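Side-chain contacts in uncharacterized protein AF_1382 (Archaeoglobus fulgidus DSM 4304, PDB 2QVO), which is of unknown function but has a fold consistent with a winged helix-turn-helix domain, and so probably binds DNA as a transcriptional regulator: residues Lys13-Leu18 with Gln82-Ile87; Met19-Glu24 with Ile71-Lys76; Val31-Ile36 with Leu49-Phe54. One frame throughout, in Å; residues are numbered along the deposited sequence.

Interaction 1 (Lys13-Leu18 with Gln82-Ile87); sequences KALEIL and QQIKSI
Leu15 overlaps the branched flank of Ile84, the two side chains running past one another in opposite directions from facing helices. The touching atoms are Leu15 CD1 and Ile84 CG2, only 3.3 Å apart. This is tighter than ordinary methyl contact, so the exact spacing is best read with caution. Leu15 owes its reach to a first torsion that sets CG trans to the backbone nitrogen (chi1 172°), carrying CD1 over to Ile84 although the side chain does not start out facing the other helix. Ile84 meets it with both branches: while CG2 lies against Leu15, the end methyl CD1 reaches Leu18, where Leu18 CD2 stands 3.7 Å from Ile84 CD1. The same Ile84 CD1 is also 4.2 Å from Leu15 CD1, so this methyl sits beside both leucines. Leu18 approaches it obliquely and, unlike Leu15, faces the C-terminal helix from its first bond. One isoleucine is thus shared by two leucines three residues apart on helix 12-26. The contact joins helix 12-26 to the C-terminal helix 75-90, which follows the strand hairpin, in a topology consistent with a winged helix-turn-helix domain, and it buries a modest 113 Å². Nearby, Lys85 extends the interface by packing on Met19, Tyr22 and Tyr23, and Leu18 also touches Met59.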
loop_
_atom_site.group_PDB
_atom_site.type_symbol
_atom_site.label_atom_id
_atom_site.label_comp_id
_atom_site.label_asym_id
_atom_site.label_seq_id
_atom_site.Cartn_x
_atom_site.Cartn_y
_atom_site.Cartn_z
ATOM N N LYS A 13 9.825 -0.589 3.517
ATOM C CA LYS A 13 9.096 0.598 3.055
ATOM C C LYS A 13 7.942 0.234 2.119
ATOM O O LYS A 13 6.825 0.719 2.298
ATOM C CB LYS A 13 10.049 1.627 2.425
ATOM C CG LYS A 13 11.063 2.236 3.416
ATOM C CD LYS A 13 10.378 2.906 4.618
ATOM C CE LYS A 13 11.379 3.602 5.550
ATOM N NZ LYS A 13 12.132 2.645 6.426
ATOM N N ALA A 14 8.197 -0.645 1.151
ATOM C CA ALA A 14 7.154 -1.103 0.225
ATOM C C ALA A 14 6.074 -1.904 0.949
ATOM O O ALA A 14 4.874 -1.770 0.649
ATOM C CB ALA A 14 7.759 -1.924 -0.916
ATOM N N LEU A 15 6.502 -2.732 1.903
ATOM C CA LEU A 15 5.575 -3.499 2.744
ATOM C C LEU A 15 4.610 -2.598 3.516
ATOM O O LEU A 15 3.392 -2.823 3.486
ATOM C CB LEU A 15 6.340 -4.371 3.749
ATOM C CG LEU A 15 5.415 -5.048 4.766
ATOM C CD1 LEU A 15 4.645 -6.151 4.091
ATOM C CD2 LEU A 15 6.191 -5.571 5.970
ATOM N N GLU A 16 5.165 -1.607 4.216
ATOM C CA GLU A 16 4.377 -0.675 5.026
ATOM C C GLU A 16 3.339 0.053 4.170
ATOM O O GLU A 16 2.217 0.275 4.625
ATOM C CB GLU A 16 5.262 0.367 5.716
ATOM C CG GLU A 16 6.008 -0.124 6.952
ATOM C CD GLU A 16 7.070 0.869 7.421
ATOM O OE1 GLU A 16 6.915 2.095 7.171
ATOM O OE2 GLU A 16 8.062 0.424 8.037
ATOM N N ILE A 17 3.716 0.427 2.952
ATOM C CA ILE A 17 2.784 1.086 2.029
ATOM C C ILE A 17 1.629 0.146 1.653
ATOM O O ILE A 17 0.440 0.504 1.746
ATOM C CB ILE A 17 3.529 1.669 0.795
ATOM C CG1 ILE A 17 4.438 2.814 1.263
ATOM C CG2 ILE A 17 2.549 2.189 -0.263
ATOM C CD1 ILE A 17 5.586 3.138 0.325
ATOM N N LEU A 18 1.984 -1.074 1.259
ATOM C CA LEU A 18 0.984 -2.056 0.887
ATOM C C LEU A 18 -0.005 -2.361 2.007
ATOM O O LEU A 18 -1.214 -2.429 1.753
ATOM C CB LEU A 18 1.672 -3.363 0.457
ATOM C CG LEU A 18 0.701 -4.434 -0.041
ATOM C CD1 LEU A 18 -0.039 -3.977 -1.296
ATOM C CD2 LEU A 18 1.463 -5.772 -0.280
ATOM N N GLN A 82 -3.241 -9.943 2.018
ATOM C CA GLN A 82 -3.814 -10.882 2.965
ATOM C C GLN A 82 -2.822 -11.979 3.375
ATOM O O GLN A 82 -2.741 -12.347 4.556
ATOM C CB GLN A 82 -5.092 -11.479 2.380
ATOM C CG GLN A 82 -6.268 -10.521 2.490
ATOM C CD GLN A 82 -7.482 -10.933 1.675
ATOM O OE1 GLN A 82 -7.425 -11.848 0.840
ATOM N NE2 GLN A 82 -8.593 -10.251 1.913
ATOM N N GLN A 83 -2.055 -12.458 2.400
ATOM C CA GLN A 83 -1.039 -13.491 2.630
ATOM C C GLN A 83 0.140 -12.941 3.437
ATOM O O GLN A 83 0.658 -13.616 4.322
ATOM C CB GLN A 83 -0.558 -14.081 1.304
ATOM C CG GLN A 83 -1.615 -14.852 0.504
ATOM C CD GLN A 83 -1.839 -16.272 1.005
ATOM O OE1 GLN A 83 -0.888 -17.031 1.238
ATOM N NE2 GLN A 83 -3.105 -16.642 1.173
ATOM N N ILE A 84 0.535 -11.700 3.164
ATOM C CA ILE A 84 1.580 -11.051 3.952
ATOM C C ILE A 84 1.140 -10.860 5.417
ATOM O O ILE A 84 1.918 -11.079 6.352
ATOM C CB ILE A 84 2.027 -9.719 3.324
ATOM C CG1 ILE A 84 2.778 -9.981 2.009
ATOM C CG2 ILE A 84 2.892 -8.943 4.312
ATOM C CD1 ILE A 84 3.137 -8.734 1.202
ATOM N N LYS A 85 -0.117 -10.460 5.609
ATOM C CA LYS A 85 -0.702 -10.371 6.944
ATOM C C LYS A 85 -0.491 -11.679 7.724
ATOM O O LYS A 85 -0.047 -11.657 8.874
ATOM C CB LYS A 85 -2.194 -10.030 6.858
ATOM C CG LYS A 85 -2.882 -9.906 8.223
ATOM C CD LYS A 85 -4.399 -9.852 8.089
ATOM C CE LYS A 85 -5.049 -9.502 9.435
ATOM N NZ LYS A 85 -4.601 -10.421 10.531
ATOM N N SER A 86 -0.797 -12.811 7.101
ATOM C CA SER A 86 -0.577 -14.099 7.772
ATOM C C SER A 86 0.901 -14.350 8.078
ATOM O O SER A 86 1.225 -14.853 9.151
ATOM C CB SER A 86 -1.196 -15.266 7.001
ATOM O OG SER A 86 -0.635 -15.387 5.715
ATOM N N ILE A 87 1.791 -13.979 7.158
ATOM C CA ILE A 87 3.235 -14.111 7.408
ATOM C C ILE A 87 3.667 -13.271 8.601
ATOM O O ILE A 87 4.346 -13.764 9.497
ATOM C CB ILE A 87 4.089 -13.760 6.167
ATOM C CG1 ILE A 87 3.853 -14.804 5.073
ATOM C CG2 ILE A 87 5.584 -13.726 6.529
ATOM C CD1 ILE A 87 4.342 -14.396 3.727
#

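Interaction 2 (Met19-Glu24 with Ile71-Lys76); sequences MTIYYE and IRLTDK
Ile21 faces strand 71-73 with two separate methyls, and each finds a different partner. Its end methyl CD1 meets Ile71 CG2 at 3.9 Å, the two isoleucine side chains crossing at about a right angle. By contrast, Ile21 crosses Leu73 at a slant, its branch methyl CG2 3.8 Å from Leu73 CG, at the fork of the leucine. The division follows from the first torsion of Ile21 (chi1 -58°), which puts CG2 trans to the backbone nitrogen and leaves CG1 to carry CD1 the other way, toward Ile71. Leu73 straddles the helix surface: CD2 stays near Ile21 CG2, while CD1 slips in beside Tyr22, 3.9 Å from its CA, and sits at the edge of the tyrosine ring close to the ring plane. Replacing Leu73 by an alanine would probably open a gap between Ile21 CG2 and the edge of Tyr22, although Ile21 CD1 would still meet Ile71. Tyr22 in turn places CD2 3.8 Å above the centre of the Tyr23 ring. Val60 of the adjacent strand packs on both Ile71 and Leu73, so apolar groups continue beyond the contact. With axes 8.6 Å apart and inclined at 85°, helix 19-24 lies across strand 71-73, as the first long helix packs against the wing hairpin in winged helix-turn-helix domains.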
loop_
_atom_site.group_PDB
_atom_site.type_symbol
_atom_site.label_atom_id
_atom_site.label_comp_id
_atom_site.label_asym_id
_atom_site.label_seq_id
_atom_site.Cartn_x
_atom_site.Cartn_y
_atom_site.Cartn_z
ATOM N N MET A 19 0.504 -2.565 3.222
ATOM C CA MET A 19 -0.333 -2.983 4.341
ATOM C C MET A 19 -1.161 -1.792 4.807
ATOM O O MET A 19 -2.287 -1.973 5.234
ATOM C CB MET A 19 0.485 -3.589 5.488
ATOM C CG MET A 19 1.184 -4.949 5.095
ATOM S SD MET A 19 0.153 -6.079 4.158
ATOM C CE MET A 19 -0.840 -6.721 5.495
ATOM N N THR A 20 -0.609 -0.584 4.673
ATOM C CA THR A 20 -1.394 0.640 4.962
ATOM C C THR A 20 -2.625 0.769 4.074
ATOM O O THR A 20 -3.723 1.074 4.560
ATOM C CB THR A 20 -0.530 1.933 4.856
ATOM O OG1 THR A 20 0.518 1.886 5.834
ATOM C CG2 THR A 20 -1.387 3.176 5.113
ATOM N N ILE A 21 -2.456 0.548 2.772
ATOM C CA ILE A 21 -3.580 0.564 1.834
ATOM C C ILE A 21 -4.589 -0.514 2.220
ATOM O O ILE A 21 -5.790 -0.271 2.241
ATOM C CB ILE A 21 -3.099 0.342 0.372
ATOM C CG1 ILE A 21 -2.078 1.417 -0.024
ATOM C CG2 ILE A 21 -4.283 0.315 -0.630
ATOM C CD1 ILE A 21 -1.312 1.091 -1.321
ATOM N N TYR A 22 -4.081 -1.708 2.511
ATOM C CA TYR A 22 -4.912 -2.843 2.894
ATOM C C TYR A 22 -5.808 -2.516 4.104
ATOM O O TYR A 22 -7.047 -2.620 4.016
ATOM C CB TYR A 22 -4.009 -4.057 3.163
ATOM C CG TYR A 22 -4.739 -5.276 3.683
ATOM C CD1 TYR A 22 -5.506 -6.075 2.828
ATOM C CD2 TYR A 22 -4.669 -5.619 5.029
ATOM C CE1 TYR A 22 -6.188 -7.196 3.317
ATOM C CE2 TYR A 22 -5.338 -6.740 5.525
ATOM C CZ TYR A 22 -6.088 -7.515 4.669
ATOM O OH TYR A 22 -6.752 -8.609 5.184
ATOM N N TYR A 23 -5.193 -2.105 5.209
ATOM C CA TYR A 23 -5.937 -1.837 6.441
ATOM C C TYR A 23 -6.856 -0.629 6.319
ATOM O O TYR A 23 -7.969 -0.647 6.824
ATOM C CB TYR A 23 -5.012 -1.697 7.642
ATOM C CG TYR A 23 -4.469 -3.036 8.083
ATOM C CD1 TYR A 23 -5.325 -4.012 8.612
ATOM C CD2 TYR A 23 -3.123 -3.336 7.949
ATOM C CE1 TYR A 23 -4.845 -5.244 9.012
ATOM C CE2 TYR A 23 -2.626 -4.579 8.337
ATOM C CZ TYR A 23 -3.495 -5.521 8.869
ATOM O OH TYR A 23 -3.015 -6.748 9.267
ATOM N N GLU A 24 -6.391 0.406 5.629
ATOM C CA GLU A 24 -7.230 1.598 5.427
ATOM C C GLU A 24 -8.490 1.263 4.596
ATOM O O GLU A 24 -9.604 1.666 4.951
ATOM C CB GLU A 24 -6.404 2.719 4.787
ATOM C CG GLU A 24 -7.179 4.000 4.500
ATOM C CD GLU A 24 -7.509 4.828 5.741
ATOM O OE1 GLU A 24 -7.694 6.049 5.570
ATOM O OE2 GLU A 24 -7.615 4.275 6.866
ATOM N N ILE A 71 -6.021 5.567 -4.161
ATOM C CA ILE A 71 -5.376 4.296 -4.494
ATOM C C ILE A 71 -6.269 3.153 -4.022
ATOM O O ILE A 71 -6.725 3.162 -2.886
ATOM C CB ILE A 71 -3.999 4.235 -3.835
ATOM C CG1 ILE A 71 -3.132 5.383 -4.372
ATOM C CG2 ILE A 71 -3.333 2.885 -4.103
ATOM C CD1 ILE A 71 -2.405 6.131 -3.328
ATOM N N ARG A 72 -6.519 2.178 -4.890
ATOM C CA ARG A 72 -7.294 0.996 -4.495
ATOM C C ARG A 72 -6.547 -0.274 -4.887
ATOM O O ARG A 72 -5.927 -0.313 -5.947
ATOM C CB ARG A 72 -8.693 1.016 -5.114
ATOM C CG ARG A 72 -8.766 0.700 -6.618
ATOM C CD ARG A 72 -10.205 0.595 -7.090
ATOM N NE ARG A 72 -10.978 1.700 -6.518
ATOM C CZ ARG A 72 -11.079 2.909 -7.065
ATOM N NH1 ARG A 72 -10.490 3.170 -8.233
ATOM N NH2 ARG A 72 -11.786 3.851 -6.447
ATOM N N LEU A 73 -6.606 -1.292 -4.030
ATOM C CA LEU A 73 -6.018 -2.605 -4.350
ATOM C C LEU A 73 -6.834 -3.307 -5.410
ATOM O O LEU A 73 -8.068 -3.287 -5.365
ATOM C CB LEU A 73 -5.943 -3.504 -3.107
ATOM C CG LEU A 73 -4.895 -3.172 -2.039
ATOM C CD1 LEU A 73 -5.059 -4.058 -0.829
ATOM C CD2 LEU A 73 -3.484 -3.283 -2.592
ATOM N N THR A 74 -6.143 -3.925 -6.364
ATOM C CA THR A 74 -6.785 -4.832 -7.302
ATOM C C THR A 74 -7.028 -6.139 -6.552
ATOM O O THR A 74 -6.555 -6.303 -5.428
ATOM C CB THR A 74 -5.904 -5.100 -8.524
ATOM O OG1 THR A 74 -4.651 -5.653 -8.091
ATOM C CG2 THR A 74 -5.668 -3.806 -9.309
ATOM N N ASP A 75 -7.784 -7.060 -7.150
ATOM C CA ASP A 75 -7.964 -8.376 -6.527
ATOM C C ASP A 75 -6.608 -9.021 -6.224
ATOM O O ASP A 75 -6.422 -9.593 -5.156
ATOM C CB ASP A 75 -8.861 -9.283 -7.385
ATOM C CG ASP A 75 -10.333 -8.844 -7.363
ATOM O OD1 ASP A 75 -10.766 -8.212 -6.373
ATOM O OD2 ASP A 75 -11.067 -9.136 -8.341
ATOM N N LYS A 76 -5.669 -8.868 -7.154
ATOM C CA LYS A 76 -4.294 -9.362 -7.026
ATOM C C LYS A 76 -3.602 -8.727 -5.821
ATOM O O LYS A 76 -3.067 -9.430 -4.970
ATOM C CB LYS A 76 -3.515 -9.046 -8.302
ATOM C CG LYS A 76 -2.097 -9.575 -8.317
ATOM C CD LYS A 76 -1.368 -9.106 -9.552
ATOM C CE LYS A 76 -0.052 -9.826 -9.645
ATOM N NZ LYS A 76 0.836 -9.230 -10.662
#

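Interaction 3 (Val31-Ile36 with Leu49-Phe54); sequences VYIQYI and LIIKKF
Ile33 and Ile51 slide past one another in opposite directions, with Ile33 CD1 3.9 Å from Ile51 CG1. The two isoleucines are built differently. In Ile33 the first torsion (chi1 -154°) points CG1 away from the backbone nitrogen and wedges CG2 between that nitrogen and the carbonyl carbon, a less comfortable choice in a helix but one that sends the longer branch toward helix 44-56. Ile51 keeps the conformation usual for helices at its first torsion, then bends at the second (chi2 -60°), so that CD1 folds back instead of extending. The kink exposes the methylene CG1 to Ile33 and turns the end methyl to Ile36, whose own CD1 lies 4.2 Å from Ile51 CD1. Ile36, by contrast, is extended at its second torsion and reaches with its end methyl. A single bent residue of helix 44-56 therefore serves two positions one turn apart on helix 33-39. By their order and position these are probably the two helices of a helix-turn-helix unit, helix 44-56 then taking the place of the recognition helix in winged-helix relatives. Val47 touches both Ile33 and Ile36, and Ile51 also meets Cys62 of strand 60-65. Within the later helix Ile50 CG2 rests over one face of the Phe54 ring, 3.5 Å above its plane and offset toward the rim. Since everything exchanged between the two segments is methyl or methylene contact, the fit between them rests on shape and burial; directional bonding enters through the neighbouring strand 68-73.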
loop_
_atom_site.group_PDB
_atom_site.type_symbol
_atom_site.label_atom_id
_atom_site.label_comp_id
_atom_site.label_asym_id
_atom_site.label_seq_id
_atom_site.Cartn_x
_atom_site.Cartn_y
_atom_site.Cartn_z
ATOM N N VAL A 31 -8.555 5.434 0.090
ATOM C CA VAL A 31 -7.164 5.555 0.476
ATOM C C VAL A 31 -6.514 6.685 -0.305
ATOM O O VAL A 31 -6.375 6.615 -1.511
ATOM C CB VAL A 31 -6.346 4.226 0.304
ATOM C CG1 VAL A 31 -4.973 4.387 0.962
ATOM C CG2 VAL A 31 -7.073 3.053 0.945
ATOM N N TYR A 32 -6.116 7.735 0.401
ATOM C CA TYR A 32 -5.447 8.863 -0.246
ATOM C C TYR A 32 -3.953 8.748 -0.109
ATOM O O TYR A 32 -3.452 8.371 0.940
ATOM C CB TYR A 32 -5.908 10.167 0.398
ATOM C CG TYR A 32 -7.411 10.282 0.479
ATOM C CD1 TYR A 32 -8.173 10.356 -0.677
ATOM C CD2 TYR A 32 -8.069 10.293 1.711
ATOM C CE1 TYR A 32 -9.542 10.458 -0.629
ATOM C CE2 TYR A 32 -9.454 10.395 1.778
ATOM C CZ TYR A 32 -10.183 10.484 0.599
ATOM O OH TYR A 32 -11.548 10.584 0.622
ATOM N N ILE A 33 -3.228 9.131 -1.157
ATOM C CA ILE A 33 -1.771 9.055 -1.121
ATOM C C ILE A 33 -1.197 9.847 0.049
ATOM O O ILE A 33 -0.227 9.419 0.654
ATOM C CB ILE A 33 -1.123 9.469 -2.472
ATOM C CG1 ILE A 33 0.254 8.796 -2.613
ATOM C CG2 ILE A 33 -1.073 10.978 -2.615
ATOM C CD1 ILE A 33 0.659 8.460 -4.051
ATOM N N GLN A 34 -1.838 10.976 0.372
ATOM C CA GLN A 34 -1.451 11.849 1.486
ATOM C C GLN A 34 -1.543 11.119 2.832
ATOM O O GLN A 34 -0.666 11.258 3.679
ATOM C CB GLN A 34 -2.352 13.104 1.519
ATOM C CG GLN A 34 -2.366 13.952 0.239
ATOM C CD GLN A 34 -3.209 13.388 -0.903
ATOM O OE1 GLN A 34 -4.086 12.563 -0.694
ATOM N NE2 GLN A 34 -2.941 13.853 -2.130
ATOM N N TYR A 35 -2.606 10.339 3.008
ATOM C CA TYR A 35 -2.782 9.535 4.212
ATOM C C TYR A 35 -1.708 8.445 4.356
ATOM O O TYR A 35 -1.151 8.256 5.448
ATOM C CB TYR A 35 -4.179 8.912 4.256
ATOM C CG TYR A 35 -4.300 7.816 5.289
ATOM C CD1 TYR A 35 -4.556 8.116 6.621
ATOM C CD2 TYR A 35 -4.119 6.476 4.934
ATOM C CE1 TYR A 35 -4.658 7.106 7.574
ATOM C CE2 TYR A 35 -4.207 5.465 5.877
ATOM C CZ TYR A 35 -4.469 5.785 7.191
ATOM O OH TYR A 35 -4.560 4.769 8.111
ATOM N N ILE A 36 -1.428 7.720 3.272
ATOM C CA ILE A 36 -0.372 6.699 3.299
ATOM C C ILE A 36 0.927 7.321 3.778
ATOM O O ILE A 36 1.599 6.782 4.659
ATOM C CB ILE A 36 -0.166 6.024 1.928
ATOM C CG1 ILE A 36 -1.450 5.322 1.466
ATOM C CG2 ILE A 36 0.974 4.991 2.001
ATOM C CD1 ILE A 36 -1.419 4.955 -0.024
ATOM N N LEU A 49 6.456 6.883 -5.956
ATOM C CA LEU A 49 7.267 5.935 -6.759
ATOM C C LEU A 49 6.843 4.478 -6.528
ATOM O O LEU A 49 6.685 3.701 -7.480
ATOM C CB LEU A 49 8.766 6.115 -6.449
ATOM C CG LEU A 49 9.828 5.307 -7.231
ATOM C CD2 LEU A 49 11.193 5.457 -6.582
ATOM N N ILE A 50 6.667 4.111 -5.262
ATOM C CA ILE A 50 6.246 2.750 -4.911
ATOM C C ILE A 50 4.850 2.411 -5.430
ATOM O O ILE A 50 4.624 1.315 -5.966
ATOM C CB ILE A 50 6.356 2.497 -3.379
ATOM C CG1 ILE A 50 7.825 2.536 -2.931
ATOM C CG2 ILE A 50 5.671 1.184 -2.973
ATOM C CD1 ILE A 50 8.770 1.526 -3.655
ATOM N N ILE A 51 3.915 3.342 -5.262
ATOM C CA ILE A 51 2.565 3.200 -5.817
ATOM C C ILE A 51 2.620 2.944 -7.327
ATOM O O ILE A 51 1.922 2.064 -7.839
ATOM C CB ILE A 51 1.678 4.450 -5.500
ATOM C CG1 ILE A 51 1.451 4.598 -3.985
ATOM C CG2 ILE A 51 0.348 4.403 -6.262
ATOM C CD1 ILE A 51 0.751 3.445 -3.297
ATOM N N LYS A 52 3.453 3.699 -8.038
ATOM C CA LYS A 52 3.601 3.498 -9.486
ATOM C C LYS A 52 4.141 2.094 -9.799
ATOM O O LYS A 52 3.726 1.465 -10.774
ATOM C CB LYS A 52 4.474 4.592 -10.122
ATOM C CG LYS A 52 3.877 6.025 -10.066
ATOM C CD LYS A 52 2.755 6.247 -11.075
ATOM N N LYS A 53 5.040 1.595 -8.958
ATOM C CA LYS A 53 5.555 0.233 -9.131
ATOM C C LYS A 53 4.454 -0.803 -8.870
ATOM O O LYS A 53 4.343 -1.798 -9.605
ATOM C CB LYS A 53 6.782 -0.016 -8.251
ATOM C CG LYS A 53 8.011 0.829 -8.669
ATOM C CD LYS A 53 9.277 0.422 -7.909
ATOM C CE LYS A 53 10.510 1.112 -8.473
ATOM N N PHE A 54 3.639 -0.561 -7.842
ATOM C CA PHE A 54 2.496 -1.433 -7.542
ATOM C C PHE A 54 1.497 -1.442 -8.691
ATOM O O PHE A 54 0.940 -2.494 -9.031
ATOM C CB PHE A 54 1.775 -1.018 -6.245
ATOM C CG PHE A 54 2.517 -1.370 -4.982
ATOM C CD1 PHE A 54 3.463 -2.390 -4.962
ATOM C CD2 PHE A 54 2.231 -0.714 -3.796
ATOM C CE1 PHE A 54 4.138 -2.717 -3.784
ATOM C CE2 PHE A 54 2.897 -1.044 -2.617
ATOM C CZ PHE A 54 3.859 -2.040 -2.619
#

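Overall arrangement
Helix 12-26 ties the three contacts together. Its Leu18 continues interaction 1 into interaction 2, with Leu18 CD1 3.7 Å from Leu73 CD2; the centres of these contacts are about 10 Å apart. Ile17, one residue earlier, faces interaction 3, where its CG2 lies 3.7 Å from Ile51 CD1. Interactions 2 and 3 share the sheet: Ile71 N probably bonds Val31 O at 2.9 Å, and Ile36 CD1 comes within 3.6 Å of both Ile21 CG1 and Ile71 CD1. Interactions 1 and 3, about 14 Å apart between centres, occupy opposite sides of the chain's centre. Along the sequence, interaction 3 is nested within interaction 2, and interaction 2 within interaction 1.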